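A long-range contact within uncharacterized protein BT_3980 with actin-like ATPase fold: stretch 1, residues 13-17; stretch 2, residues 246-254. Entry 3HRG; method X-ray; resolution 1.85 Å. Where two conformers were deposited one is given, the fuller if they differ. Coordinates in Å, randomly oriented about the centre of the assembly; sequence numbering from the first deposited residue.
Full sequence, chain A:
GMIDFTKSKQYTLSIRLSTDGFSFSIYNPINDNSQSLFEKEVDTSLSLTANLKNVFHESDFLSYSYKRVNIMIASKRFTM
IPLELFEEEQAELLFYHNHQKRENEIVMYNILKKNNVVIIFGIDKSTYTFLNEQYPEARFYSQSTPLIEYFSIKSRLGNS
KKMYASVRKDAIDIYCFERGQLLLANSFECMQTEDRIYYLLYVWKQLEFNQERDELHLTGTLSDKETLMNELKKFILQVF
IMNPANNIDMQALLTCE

Stretch 1, residues 13-17: LSIRL
Stretch 2 246-254: NNIDMQALL

How are the two stretches laid against each other? Residues 13-17 form an extended strand, with phi from -99° to -124° and psi from 123° to 132°. A helix that includes Asp249 to Leu254 packs over it, its axis passing 10.0 Å from the strand axis at closest approach. The N-to-C directions make an angle of 141°, so the helix runs obliquely back along the strand. Register is set at Ser14 and Met250, whose CA atoms lie 7.8 Å apart. Within the helix, Ala252 N bonds to Ile248 O at 2.6 Å, Leu253 N to Asp249 O at 2.7 Å and Leu254 N to Met250 O at 2.8 Å. Asn247, in the loop, has phi/psi of 50/36°.

Which strand side chains meet the helix? Strand alternation directs the CA-to-CB bonds of Ser14 and Arg16 toward it, while that of Ile15 points away, with chi1 m and chi2 t. Arg16 has the larger covered area, 78 Å² against 56 Å² for Ser14, out of 274 Å² buried in all, both sides summed.

How does Arg16 reach its acidic partner? Chi1 and chi2 are both t, extending the chain from the strand; chi3 then turns to p and chi4 is 98°. This conformation brings NE of Arg16 to 3.1 Å from OD2 of Asp249, forming a salt bridge. Asp249 points its CA-to-CB bond toward the strand, with chi1 p (59°) and chi2 -66°. Nearby, Asn247 starts sideways, but chi1 m and chi2 -52° bring its end nearer, with OD1 3.3 Å from Arg16 NH2. The angle there is too poor for a hydrogen bond, and none crosses between the stretches.

What fills the space around the register point? Met250, present as selenomethionine, begins sideways, but chi1 m, chi2 m and chi3 t carry its end to the strand. Its CE lies 3.5 Å from Ser14 O and 4.0 Å from Arg16 N, so the terminal methyl rests against the strand backbone; it is also 4.1 Å from Arg16 CB. The SE atom of Met250 sits 3.9 Å from Ser14 CB. Leu253 points toward the strand with chi1 t and chi2 p, placing CD2 3.3 Å from Ser14 OG. That is a close van der Waals contact between a methyl and a hydroxyl oxygen, which is hydrogen-bonded elsewhere in the structure; Ser14 itself has chi1 m.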

ATOM      1  N   LEU A  13     -15.981  -5.934  -0.890  1.00 11.17           N
ATOM      2  CA  LEU A  13     -14.902  -6.643  -1.564  1.00 10.82           C
ATOM      3  C   LEU A  13     -13.705  -5.706  -1.627  1.00 11.01           C
ATOM      4  O   LEU A  13     -13.850  -4.589  -2.097  1.00  9.70           O
ATOM      5  CB  LEU A  13     -15.292  -6.965  -2.997  1.00 11.16           C
ATOM      6  CG  LEU A  13     -14.263  -7.638  -3.921  1.00 11.36           C
ATOM      7  CD1 LEU A  13     -13.877  -8.997  -3.330  1.00 11.26           C
ATOM      8  CD2 LEU A  13     -14.812  -7.745  -5.339  1.00 12.22           C
ATOM      9  N   SER A  14     -12.534  -6.169  -1.208  1.00 11.97           N
ATOM     10  CA  SER A  14     -11.307  -5.353  -1.294  1.00 12.29           C
ATOM     11  C   SER A  14     -10.345  -6.119  -2.170  1.00 12.70           C
ATOM     12  O   SER A  14     -10.181  -7.339  -2.011  1.00 12.97           O
ATOM     13  CB  SER A  14     -10.709  -5.040   0.057  1.00 12.47           C
ATOM     14  OG  SER A  14     -11.598  -4.271   0.830  1.00 12.62           O
ATOM     15  N   ILE A  15      -9.766  -5.399  -3.122  1.00 12.73           N
ATOM     16  CA  ILE A  15      -8.868  -5.946  -4.113  1.00 12.89           C
ATOM     17  C   ILE A  15      -7.550  -5.229  -4.072  1.00 12.52           C
ATOM     18  O   ILE A  15      -7.534  -3.994  -4.192  1.00 12.34           O
ATOM     19  CB  ILE A  15      -9.435  -5.741  -5.544  1.00 13.09           C
ATOM     20  CG1 ILE A  15     -10.802  -6.441  -5.731  1.00 13.97           C
ATOM     21  CG2 ILE A  15      -8.469  -6.291  -6.607  1.00 12.69           C
ATOM     22  CD1 ILE A  15     -11.477  -6.176  -7.063  1.00 13.90           C
ATOM     23  N   ARG A  16      -6.449  -5.977  -3.916  1.00 12.67           N
ATOM     24  CA  ARG A  16      -5.104  -5.388  -3.929  0.50 12.85           C
ATOM     25  C   ARG A  16      -4.420  -5.841  -5.201  1.00 12.63           C
ATOM     26  O   ARG A  16      -4.300  -7.059  -5.429  1.00 12.53           O
ATOM     27  CB  ARG A  16      -4.242  -5.810  -2.736  0.50 13.12           C
ATOM     28  CG  ARG A  16      -2.788  -5.267  -2.832  0.50 14.32           C
ATOM     29  CD  ARG A  16      -1.971  -5.534  -1.590  0.50 16.52           C
ATOM     30  NE  ARG A  16      -1.905  -6.952  -1.240  0.50 17.07           N
ATOM     31  CZ  ARG A  16      -0.887  -7.759  -1.543  0.50 18.76           C
ATOM     32  NH1 ARG A  16       0.189  -7.296  -2.168  0.50 19.22           N
ATOM     33  NH2 ARG A  16      -0.930  -9.026  -1.176  0.50 18.83           N
ATOM     34  N   LEU A  17      -3.971  -4.877  -6.005  1.00 12.40           N
ATOM     35  CA  LEU A  17      -3.275  -5.142  -7.246  1.00 12.92           C
ATOM     36  C   LEU A  17      -1.799  -4.787  -7.134  1.00 12.67           C
ATOM     37  O   LEU A  17      -1.426  -3.707  -6.669  1.00 12.23           O
ATOM     38  CB  LEU A  17      -3.880  -4.356  -8.419  1.00 13.10           C
ATOM     39  CG  LEU A  17      -5.378  -4.546  -8.672  1.00 14.68           C
ATOM     40  CD1 LEU A  17      -5.812  -3.685  -9.836  1.00 15.91           C
ATOM     41  CD2 LEU A  17      -5.740  -6.011  -8.889  1.00 13.80           C
ATOM     42  N   ASN A 246       3.332 -10.139   6.928  1.00 18.16           N
ATOM     43  CA  ASN A 246       2.905 -10.021   5.554  1.00 18.57           C
ATOM     44  C   ASN A 246       1.450  -9.572   5.517  1.00 19.03           C
ATOM     45  O   ASN A 246       0.750  -9.582   6.540  1.00 19.07           O
ATOM     46  CB  ASN A 246       3.076 -11.357   4.815  1.00 18.49           C
ATOM     47  N   ASN A 247       1.017  -9.145   4.334  1.00 19.33           N
ATOM     48  CA  ASN A 247      -0.366  -8.733   4.083  1.00 19.53           C
ATOM     49  C   ASN A 247      -0.980  -7.734   5.083  1.00 19.55           C
ATOM     50  O   ASN A 247      -2.175  -7.781   5.388  1.00 19.33           O
ATOM     51  CB  ASN A 247      -1.217 -10.009   3.957  1.00 19.60           C
ATOM     52  CG  ASN A 247      -0.701 -10.931   2.853  1.00 20.04           C
ATOM     53  OD1 ASN A 247      -0.511 -10.500   1.714  1.00 20.44           O
ATOM     54  ND2 ASN A 247      -0.482 -12.206   3.185  1.00 20.32           N
ATOM     55  N   ILE A 248      -0.147  -6.805   5.559  1.00 19.83           N
ATOM     56  CA  ILE A 248      -0.582  -5.766   6.512  1.00 19.92           C
ATOM     57  C   ILE A 248      -1.610  -4.775   5.882  1.00 19.92           C
ATOM     58  O   ILE A 248      -2.436  -4.175   6.599  1.00 19.49           O
ATOM     59  CB  ILE A 248       0.666  -5.039   7.127  1.00 20.11           C
ATOM     60  CG1 ILE A 248       0.272  -4.211   8.346  1.00 20.45           C
ATOM     61  CG2 ILE A 248       1.402  -4.192   6.074  1.00 19.44           C
ATOM     62  CD1 ILE A 248       1.491  -3.686   9.106  1.00 20.34           C
ATOM     63  N   ASP A 249      -1.535  -4.633   4.549  1.00 19.92           N
ATOM     64  CA  ASP A 249      -2.432  -3.792   3.727  1.00 20.12           C
ATOM     65  C   ASP A 249      -3.933  -3.950   3.980  1.00 19.62           C
ATOM     66  O   ASP A 249      -4.652  -2.949   4.067  1.00 19.51           O
ATOM     67  CB  ASP A 249      -2.214  -4.107   2.240  1.00 20.41           C
ATOM     68  CG  ASP A 249      -2.476  -5.596   1.906  1.00 21.78           C
ATOM     69  OD1 ASP A 249      -1.731  -6.476   2.372  1.00 21.65           O
ATOM     70  OD2 ASP A 249      -3.447  -5.901   1.191  1.00 25.66           O
HETATM   71  N   MSE A 250      -4.396  -5.204   4.064  1.00 19.19           N
HETATM   72  CA  MSE A 250      -5.822  -5.526   4.278  1.00 18.74           C
HETATM   73  C   MSE A 250      -6.154  -5.259   5.740  1.00 19.28           C
HETATM   74  O   MSE A 250      -7.266  -4.796   6.050  1.00 19.32           O
HETATM   75  CB  MSE A 250      -6.158  -6.995   3.941  1.00 18.08           C
HETATM   76  CG  MSE A 250      -6.092  -7.433   2.466  1.00 15.48           C
HETATM   77 SE   MSE A 250      -7.348  -6.528   1.270  0.75  7.84          SE
HETATM   78  CE  MSE A 250      -7.114  -7.587  -0.370  1.00  6.70           C
ATOM     79  N   GLN A 251      -5.205  -5.601   6.627  1.00 19.51           N
ATOM     80  CA  GLN A 251      -5.333  -5.330   8.060  1.00 19.91           C
ATOM     81  C   GLN A 251      -5.483  -3.810   8.209  1.00 19.98           C
ATOM     82  O   GLN A 251      -6.382  -3.339   8.923  1.00 19.97           O
ATOM     83  CB  GLN A 251      -4.118  -5.848   8.842  1.00 19.89           C
ATOM     84  N   ALA A 252      -4.619  -3.068   7.500  1.00 19.84           N
ATOM     85  CA  ALA A 252      -4.657  -1.604   7.460  1.00 20.15           C
ATOM     86  C   ALA A 252      -5.984  -1.089   6.878  1.00 20.57           C
ATOM     87  O   ALA A 252      -6.672  -0.269   7.504  1.00 20.26           O
ATOM     88  CB  ALA A 252      -3.490  -1.076   6.641  1.00 19.86           C
ATOM     89  N   LEU A 253      -6.344  -1.582   5.690  1.00 21.21           N
ATOM     90  CA  LEU A 253      -7.586  -1.166   5.027  1.00 21.99           C
ATOM     91  C   LEU A 253      -8.826  -1.486   5.879  1.00 22.85           C
ATOM     92  O   LEU A 253      -9.829  -0.766   5.792  1.00 23.05           O
ATOM     93  CB  LEU A 253      -7.718  -1.819   3.639  1.00 21.95           C
ATOM     94  CG  LEU A 253      -8.895  -1.358   2.762  1.00 21.94           C
ATOM     95  CD1 LEU A 253      -8.750   0.094   2.306  1.00 21.13           C
ATOM     96  CD2 LEU A 253      -9.032  -2.271   1.569  1.00 22.21           C
ATOM     97  N   LEU A 254      -8.763  -2.558   6.678  1.00 23.78           N
ATOM     98  CA  LEU A 254      -9.882  -2.958   7.554  1.00 24.54           C
ATOM     99  C   LEU A 254     -10.023  -2.056   8.787  1.00 25.22           C
ATOM    100  O   LEU A 254     -11.135  -1.862   9.285  1.00 25.39           O
ATOM    101  CB  LEU A 254      -9.734  -4.420   7.999  1.00 24.57           C
TER